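Alkaline serine protease (Pseudoalteromonas sp., PDB 1Y9Z) probably hydrolyses peptide bonds as a subtilisin-like serine protease from an Antarctic, cold-adapted bacterium. Local coordinates at residues A70-A75 and I205-T210; V126-G131 and S166-Y171; A187-Y192 and N366-A371. All coordinates share one frame; numbering follows the deposited sequence.

Interaction 1 (A70-A75 and I205-T210)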
# COMPACT_ATOMS: atom_id res chain seq x y z
N ALA A 70 -3.45 -8.93 -1.27
CA ALA A 70 -3.88 -10.01 -0.37
C ALA A 70 -3.14 -9.95 0.96
O ALA A 70 -3.74 -10.17 2.02
CB ALA A 70 -3.65 -11.36 -1.03
N GLY A 71 -1.85 -9.64 0.92
CA GLY A 71 -1.07 -9.55 2.15
C GLY A 71 -1.58 -8.45 3.06
O GLY A 71 -1.56 -8.58 4.29
N THR A 72 -2.04 -7.34 2.48
CA THR A 72 -2.56 -6.24 3.29
C THR A 72 -3.84 -6.68 4.01
O THR A 72 -4.10 -6.28 5.15
CB THR A 72 -2.83 -5.00 2.42
OG1 THR A 72 -1.59 -4.50 1.92
CG2 THR A 72 -3.53 -3.92 3.23
N ILE A 73 -4.62 -7.51 3.33
CA ILE A 73 -5.88 -8.01 3.88
C ILE A 73 -5.69 -9.14 4.89
O ILE A 73 -6.35 -9.16 5.93
CB ILE A 73 -6.79 -8.55 2.75
CG1 ILE A 73 -7.26 -7.39 1.87
CG2 ILE A 73 -7.99 -9.29 3.34
CD1 ILE A 73 -7.93 -7.83 0.58
N ALA A 74 -4.77 -10.06 4.61
CA ALA A 74 -4.61 -11.20 5.49
C ALA A 74 -3.24 -11.87 5.62
O ALA A 74 -3.18 -13.09 5.78
CB ALA A 74 -5.65 -12.26 5.12
N ALA A 75 -2.15 -11.11 5.55
CA ALA A 75 -0.84 -11.73 5.74
C ALA A 75 -0.93 -12.40 7.12
O ALA A 75 -1.39 -11.78 8.08
CB ALA A 75 0.27 -10.69 5.71
N ILE A 205 3.66 1.21 1.35
CA ILE A 205 2.95 0.11 2.00
C ILE A 205 3.71 -1.20 1.83
O ILE A 205 3.84 -1.72 0.72
CB ILE A 205 1.52 -0.05 1.40
CG1 ILE A 205 0.75 1.27 1.51
CG2 ILE A 205 0.78 -1.17 2.11
CD1 ILE A 205 0.69 1.86 2.92
N LEU A 206 4.21 -1.73 2.94
CA LEU A 206 4.95 -2.99 2.92
C LEU A 206 3.98 -4.16 2.97
O LEU A 206 3.06 -4.18 3.79
CB LEU A 206 5.89 -3.06 4.13
CG LEU A 206 6.68 -4.36 4.31
CD1 LEU A 206 7.66 -4.53 3.16
CD2 LEU A 206 7.41 -4.32 5.65
N SER A 207 4.18 -5.13 2.08
CA SER A 207 3.32 -6.31 2.07
C SER A 207 4.01 -7.46 1.36
O SER A 207 5.15 -7.34 0.89
CB SER A 207 1.98 -6.01 1.38
OG SER A 207 1.07 -7.09 1.55
N THR A 208 3.31 -8.58 1.29
CA THR A 208 3.80 -9.79 0.64
C THR A 208 3.81 -9.63 -0.88
O THR A 208 2.95 -8.95 -1.45
CB THR A 208 2.87 -10.97 0.95
OG1 THR A 208 1.51 -10.58 0.70
CG2 THR A 208 3.00 -11.39 2.41
N VAL A 209 4.79 -10.23 -1.53
CA VAL A 209 4.85 -10.24 -2.99
C VAL A 209 5.28 -11.64 -3.40
O VAL A 209 5.75 -12.41 -2.56
CB VAL A 209 5.86 -9.21 -3.57
CG1 VAL A 209 5.41 -7.79 -3.25
CG2 VAL A 209 7.26 -9.48 -3.05
N THR A 210 5.08 -11.98 -4.66
CA THR A 210 5.47 -13.30 -5.16
C THR A 210 6.89 -13.59 -4.69
O THR A 210 7.78 -12.75 -4.82
CB THR A 210 5.40 -13.32 -6.69
OG1 THR A 210 4.07 -12.98 -7.10
CG2 THR A 210 5.75 -14.71 -7.23
O HOH W 1 0.32 -4.37 4.11
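Gly71 CA packs directly on two hydroxyl oxygens of strand 205-208. Thr208 OG1 lies 3.1 Å from Gly71 CA, and Ser207 OG is almost as near. Here the helix segment 70-74 crosses the strand at 92°, with the two axes only 6.8 Å apart at their closest. A CB on Gly71 would point at the strand and collide with both oxygens, so this close crossing depends on the glycine. Ser207 holds OG anti to its own backbone N (chi1 -171°), which extends the hydroxyl to 3.3 Å from Thr72 N. The angle there is too poor for a hydrogen bond, and OG pairs instead with His68 O. Thr208 OG1 sits between its backbone N and carbonyl carbon and bonds to Thr67 O; CG2 of the same residue meets Ala75 CB at 4.3 Å. Thr72 OG1 lies 3.7 Å from Ser207 OG without bonding to it, makes a weak hydrogen bond to His68 O, and also touches the CG2 branch of Ile205. A water fills the angle between the two segments: it is 2.9 Å from Thr72 OG1 and donates a proton to Leu206 O at 2.8 Å. Nearby, Pro373 and His374 of helix 368-385 pack on Thr72, and Met370 touches Ile205. The helix 65-74 begins with His65, which lines the inhibitor pocket of this subtilisin-like domain. Chemically, the strand grips the helix through its earlier carbonyls, at Thr67 and His68: the buried hydroxyls are satisfied there, and segments 70-75 and 205-210 share close van der Waals contact and one bridging water.

Interaction 2 (V126-G131 and S166-Y171). With NA (sodium ion), chain E; PMS (phenylmethanesulfonic acid), chain H.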
# COMPACT_ATOMS: atom_id res chain seq x y z
N VAL A 126 -16.42 -7.58 -2.08
CA VAL A 126 -15.65 -7.75 -3.30
C VAL A 126 -14.73 -6.54 -3.38
O VAL A 126 -15.19 -5.40 -3.45
CB VAL A 126 -16.55 -7.82 -4.55
CG1 VAL A 126 -15.69 -7.90 -5.80
CG2 VAL A 126 -17.46 -9.04 -4.46
N THR A 127 -13.43 -6.80 -3.34
CA THR A 127 -12.45 -5.73 -3.38
C THR A 127 -11.73 -5.71 -4.73
O THR A 127 -11.23 -6.74 -5.21
CB THR A 127 -11.47 -5.87 -2.18
OG1 THR A 127 -10.64 -4.71 -2.09
CG2 THR A 127 -10.61 -7.12 -2.32
N MET A 128 -11.68 -4.53 -5.34
CA MET A 128 -11.10 -4.37 -6.66
C MET A 128 -10.06 -3.26 -6.74
O MET A 128 -10.40 -2.08 -6.89
CB MET A 128 -12.23 -4.12 -7.66
CG MET A 128 -13.28 -5.23 -7.64
SD MET A 128 -14.83 -4.87 -8.49
CE MET A 128 -15.68 -3.91 -7.24
N SER A 129 -8.79 -3.64 -6.63
CA SER A 129 -7.70 -2.68 -6.72
C SER A 129 -7.35 -2.58 -8.19
O SER A 129 -6.25 -2.96 -8.62
CB SER A 129 -6.50 -3.16 -5.91
OG SER A 129 -6.74 -3.01 -4.52
N LEU A 130 -8.30 -2.07 -8.96
CA LEU A 130 -8.16 -1.93 -10.40
C LEU A 130 -9.12 -0.86 -10.89
O LEU A 130 -10.06 -0.49 -10.17
CB LEU A 130 -8.47 -3.27 -11.08
CG LEU A 130 -9.84 -3.90 -10.81
CD1 LEU A 130 -10.88 -3.31 -11.76
CD2 LEU A 130 -9.77 -5.40 -11.01
N GLY A 131 -8.90 -0.37 -12.10
CA GLY A 131 -9.78 0.65 -12.63
C GLY A 131 -9.54 0.94 -14.10
O GLY A 131 -8.44 0.73 -14.62
N SER A 166 -12.34 6.82 -12.20
CA SER A 166 -11.89 5.47 -12.50
C SER A 166 -13.07 4.57 -12.14
O SER A 166 -13.74 4.81 -11.14
CB SER A 166 -10.67 5.10 -11.66
OG SER A 166 -10.25 3.78 -11.93
N TYR A 167 -13.33 3.56 -12.96
CA TYR A 167 -14.43 2.64 -12.70
C TYR A 167 -13.83 1.25 -12.47
O TYR A 167 -12.82 0.91 -13.08
CB TYR A 167 -15.38 2.66 -13.90
CG TYR A 167 -16.02 4.02 -14.09
CD1 TYR A 167 -17.22 4.35 -13.45
CD2 TYR A 167 -15.40 5.01 -14.86
CE1 TYR A 167 -17.77 5.63 -13.56
CE2 TYR A 167 -15.94 6.29 -14.98
CZ TYR A 167 -17.13 6.59 -14.33
OH TYR A 167 -17.67 7.86 -14.42
N PRO A 168 -14.49 0.41 -11.66
CA PRO A 168 -15.75 0.61 -10.93
C PRO A 168 -15.84 1.56 -9.74
O PRO A 168 -16.95 1.83 -9.27
CB PRO A 168 -16.12 -0.81 -10.53
CG PRO A 168 -14.78 -1.39 -10.19
CD PRO A 168 -13.91 -0.91 -11.34
N ALA A 169 -14.72 2.06 -9.24
CA ALA A 169 -14.76 2.95 -8.08
C ALA A 169 -15.76 4.09 -8.18
O ALA A 169 -16.43 4.42 -7.20
CB ALA A 169 -13.38 3.52 -7.81
N SER A 170 -15.88 4.68 -9.36
CA SER A 170 -16.77 5.83 -9.54
C SER A 170 -18.26 5.59 -9.74
O SER A 170 -19.01 6.54 -10.01
CB SER A 170 -16.20 6.72 -10.65
OG SER A 170 -14.89 7.14 -10.28
N TYR A 171 -18.70 4.34 -9.62
CA TYR A 171 -20.13 4.03 -9.71
C TYR A 171 -20.67 4.25 -8.30
O TYR A 171 -19.93 4.08 -7.32
CB TYR A 171 -20.36 2.56 -10.10
CG TYR A 171 -20.06 2.23 -11.55
CD1 TYR A 171 -19.21 1.17 -11.87
CD2 TYR A 171 -20.66 2.94 -12.59
CE1 TYR A 171 -18.96 0.83 -13.19
CE2 TYR A 171 -20.41 2.61 -13.92
CZ TYR A 171 -19.56 1.55 -14.21
OH TYR A 171 -19.32 1.21 -15.52
NA NA E . -18.34 5.09 -5.97
C PMS H . -3.67 0.26 -9.97
S PMS H . -4.76 0.61 -8.57
C1 PMS H . -4.32 -0.64 -11.06
C2 PMS H . -5.02 0.00 -12.14
C3 PMS H . -5.64 -0.79 -13.16
C4 PMS H . -5.52 -2.23 -13.06
C5 PMS H . -4.83 -2.87 -12.00
C6 PMS H . -4.20 -2.12 -10.96
O2S PMS H . -6.11 0.75 -9.09
O1S PMS H . -4.35 1.84 -7.93
O HOH W 2 -11.81 1.70 -9.89
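Met128 and Leu130 reach from the end of strand 125-128 to the ring of Pro168, which follows a cis peptide bond in the loop before strand 174-180. In Met128, chi1 (-56°) and chi2 bring SD to 3.9 Å from Pro168 CG, and the bend at chi3 swings CE against the same carbon. Leu130 has CG between its backbone N and carbonyl carbon (chi1 57°), and from there CD1 meets Pro168 CD at 3.9 Å, the two side chains lying nearly perpendicular. Its CB takes a different neighbour: the inhibitor ring, whose C4 is 3.7 Å away. Between these two residues in the chain, Ser129 centres an inverse gamma turn that redirects the backbone from the strand into the pocket wall. Gly131 closes the contact. Its CA approaches Tyr167 O at 3.1 Å in a CA-H...O contact, and Ser166 OG, extended anti to its backbone N, also presses on that CA; a CB pointing this way would clash with the hydroxyl. One water donates to Leu130 O at 2.8 Å and accepts from Ala169 N, with a weak bond from Ser166 OG. Ser170 OG folds back to Ser166 O at 2.7 Å, 35° above the carbonyl plane, and Ser170 N shares that acceptor. Beyond the turn's start at Pro168, Ala169 O (2.4 Å) and Tyr171 O bind a sodium ion, which Val174 O and Gln195 OE1 also ligate. Residues 129-131 line the inhibitor ring, as the equivalent stretch lines the S1 pocket in subtilisins. The chemistry thus backs one pocket wall with the apolar ring of Pro168 and a shared water, while the sodium ion holds the far end of the proline loop.

Interaction 3 (A187-Y192 and N366-A371). With PMS (phenylmethanesulfonic acid), chain H.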
# COMPACT_ATOMS: atom_id res chain seq x y z
N ALA A 187 -2.07 11.56 -0.93
CA ALA A 187 -1.03 11.12 -1.86
C ALA A 187 -1.18 11.91 -3.16
O ALA A 187 -2.26 11.96 -3.74
CB ALA A 187 -1.17 9.63 -2.13
N ALA A 188 -0.09 12.52 -3.60
CA ALA A 188 -0.12 13.34 -4.81
C ALA A 188 -0.71 12.64 -6.03
O ALA A 188 -1.32 13.28 -6.88
CB ALA A 188 1.29 13.84 -5.13
N PHE A 189 -0.52 11.33 -6.12
CA PHE A 189 -1.03 10.57 -7.26
C PHE A 189 -2.49 10.15 -7.16
O PHE A 189 -3.10 9.76 -8.15
CB PHE A 189 -0.19 9.30 -7.46
CG PHE A 189 -0.21 8.37 -6.28
CD1 PHE A 189 0.89 8.27 -5.43
CD2 PHE A 189 -1.35 7.61 -5.98
CE1 PHE A 189 0.86 7.44 -4.31
CE2 PHE A 189 -1.39 6.78 -4.86
CZ PHE A 189 -0.29 6.70 -4.03
N SER A 190 -3.05 10.21 -5.95
CA SER A 190 -4.42 9.77 -5.72
C SER A 190 -5.46 10.65 -6.41
O SER A 190 -5.59 11.83 -6.10
CB SER A 190 -4.69 9.71 -4.21
OG SER A 190 -5.90 9.04 -3.93
N GLN A 191 -6.19 10.06 -7.36
CA GLN A 191 -7.20 10.81 -8.09
C GLN A 191 -8.25 11.38 -7.14
O GLN A 191 -8.72 10.71 -6.22
CB GLN A 191 -7.85 9.91 -9.15
CG GLN A 191 -6.96 9.73 -10.37
CD GLN A 191 -7.41 8.62 -11.30
OE1 GLN A 191 -8.56 8.60 -11.76
NE2 GLN A 191 -6.51 7.69 -11.59
N TYR A 192 -8.61 12.64 -7.37
CA TYR A 192 -9.59 13.32 -6.54
C TYR A 192 -10.88 13.56 -7.31
O TYR A 192 -10.89 14.20 -8.37
CB TYR A 192 -9.01 14.65 -6.03
CG TYR A 192 -8.54 15.60 -7.12
CD1 TYR A 192 -7.31 15.41 -7.76
CD2 TYR A 192 -9.33 16.68 -7.51
CE1 TYR A 192 -6.88 16.27 -8.77
CE2 TYR A 192 -8.91 17.54 -8.52
CZ TYR A 192 -7.70 17.34 -9.15
OH TYR A 192 -7.31 18.21 -10.14
N ASN A 366 3.25 1.70 -3.64
CA ASN A 366 2.48 2.93 -3.49
C ASN A 366 1.24 2.78 -4.36
O ASN A 366 1.31 2.17 -5.43
CB ASN A 366 3.21 4.16 -4.04
CG ASN A 366 4.56 4.39 -3.40
OD1 ASN A 366 5.42 5.02 -4.02
ND2 ASN A 366 4.74 3.92 -2.18
N GLY A 367 0.12 3.35 -3.94
CA GLY A 367 -1.07 3.29 -4.77
C GLY A 367 -2.41 3.25 -4.08
O GLY A 367 -2.51 2.84 -2.92
N THR A 368 -3.44 3.70 -4.79
CA THR A 368 -4.79 3.65 -4.24
C THR A 368 -5.15 2.16 -4.17
O THR A 368 -6.05 1.77 -3.43
CB THR A 368 -5.81 4.41 -5.12
OG1 THR A 368 -5.70 3.99 -6.49
CG2 THR A 368 -5.57 5.90 -5.03
N SER A 369 -4.43 1.34 -4.94
CA SER A 369 -4.65 -0.10 -4.95
C SER A 369 -4.17 -0.72 -3.65
O SER A 369 -4.52 -1.86 -3.34
CB SER A 369 -4.05 -0.50 -6.26
OG SER A 369 -4.68 -0.47 -7.43
N MET A 370 -3.34 0.02 -2.91
CA MET A 370 -2.81 -0.44 -1.62
C MET A 370 -3.73 0.04 -0.50
O MET A 370 -3.89 -0.63 0.52
CB MET A 370 -1.39 0.12 -1.39
CG MET A 370 -0.26 -0.65 -2.07
SD MET A 370 -0.35 -0.77 -3.88
CE MET A 370 -1.13 -2.35 -4.06
N ALA A 371 -4.35 1.20 -0.70
CA ALA A 371 -5.27 1.74 0.29
C ALA A 371 -6.55 0.90 0.30
O ALA A 371 -7.13 0.62 1.35
CB ALA A 371 -5.60 3.19 -0.04
C PMS H . -3.67 0.26 -9.97
S PMS H . -4.76 0.61 -8.57
C1 PMS H . -4.32 -0.64 -11.06
C2 PMS H . -5.02 0.00 -12.14
C3 PMS H . -5.64 -0.79 -13.16
C4 PMS H . -5.52 -2.23 -13.06
C5 PMS H . -4.83 -2.87 -12.00
C6 PMS H . -4.20 -2.12 -10.96
O2S PMS H . -6.11 0.75 -9.09
O1S PMS H . -4.35 1.84 -7.93
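Phe189 lies against Asn366 CB and the backbone of Gly367 and Thr368, the two residues that open the Gly-Thr-Ser-Met-Ala sequence carrying the nucleophilic serine in subtilases. The ring approaches obliquely with its tip foremost: CZ is 3.4 Å from Gly367 N, and CE2 is 3.5 Å from Gly367 CA. CE1 meets Asn366 CB at 4.0 Å. With CG between the backbone N and the carbonyl carbon (chi1 61°), the ring leans out of the turn 187-190 toward the glycine, and Ala187 CB lies over one face, toward the rim, 3.6 Å above the plane. Next to it, Ser190 OG touches Thr368 CG2 at 3.3 Å while taking its hydrogen bond from Ala179 N. An alanine in place of Phe189 would probably open a gap beside Gly367 and leave the backbone before the helix less firmly held. Gly367 stands at the N-cap position of helix 368-385; at its backbone angles (phi 149°) a CB would run into Asn366 O, a conformation that only glycine takes comfortably. A second shell fixes the helix start. Thr368 N bonds to Asn159 OD1, the residue matching the oxyanion-hole asparagine of subtilisins, and Phe189 also packs on Asn159. Thr368 OG1, paired with Gly158 N, comes within 2.9 Å of the inhibitor oxygen O1S. The turn itself is held by backbone bonds from Ala187 to Ala179 and from Phe189 to Gly161. One residue past Thr368, Ser369 OG, anti to the carbonyl carbon, is joined covalently to the inhibitor sulfur S at 1.6 Å, as expected for the nucleophile.

From the N terminus, interaction 1 opens first, on helix 65-74, and closes at strand 205-208. Interaction 2 is nested inside that loop, joining the end of strand 125-128 to the loop before strand 174-180. Interaction 3 opens after interaction 2 has closed, still inside the loop of interaction 1, and closes past it, so interactions 1 and 3 cross; it joins the loop before strand 196-201 to the start of helix 368-385. The excursion between 210 and 366 probably forms, for the most part, the inserted beta-barrel domain. Neighbouring contacts meet in the core: Ile73 packs on Thr127, Ile205 on Met370, and Ser129 probably hydrogen-bonds to Ser369. Interactions 2 and 3 both touch the bound inhibitor.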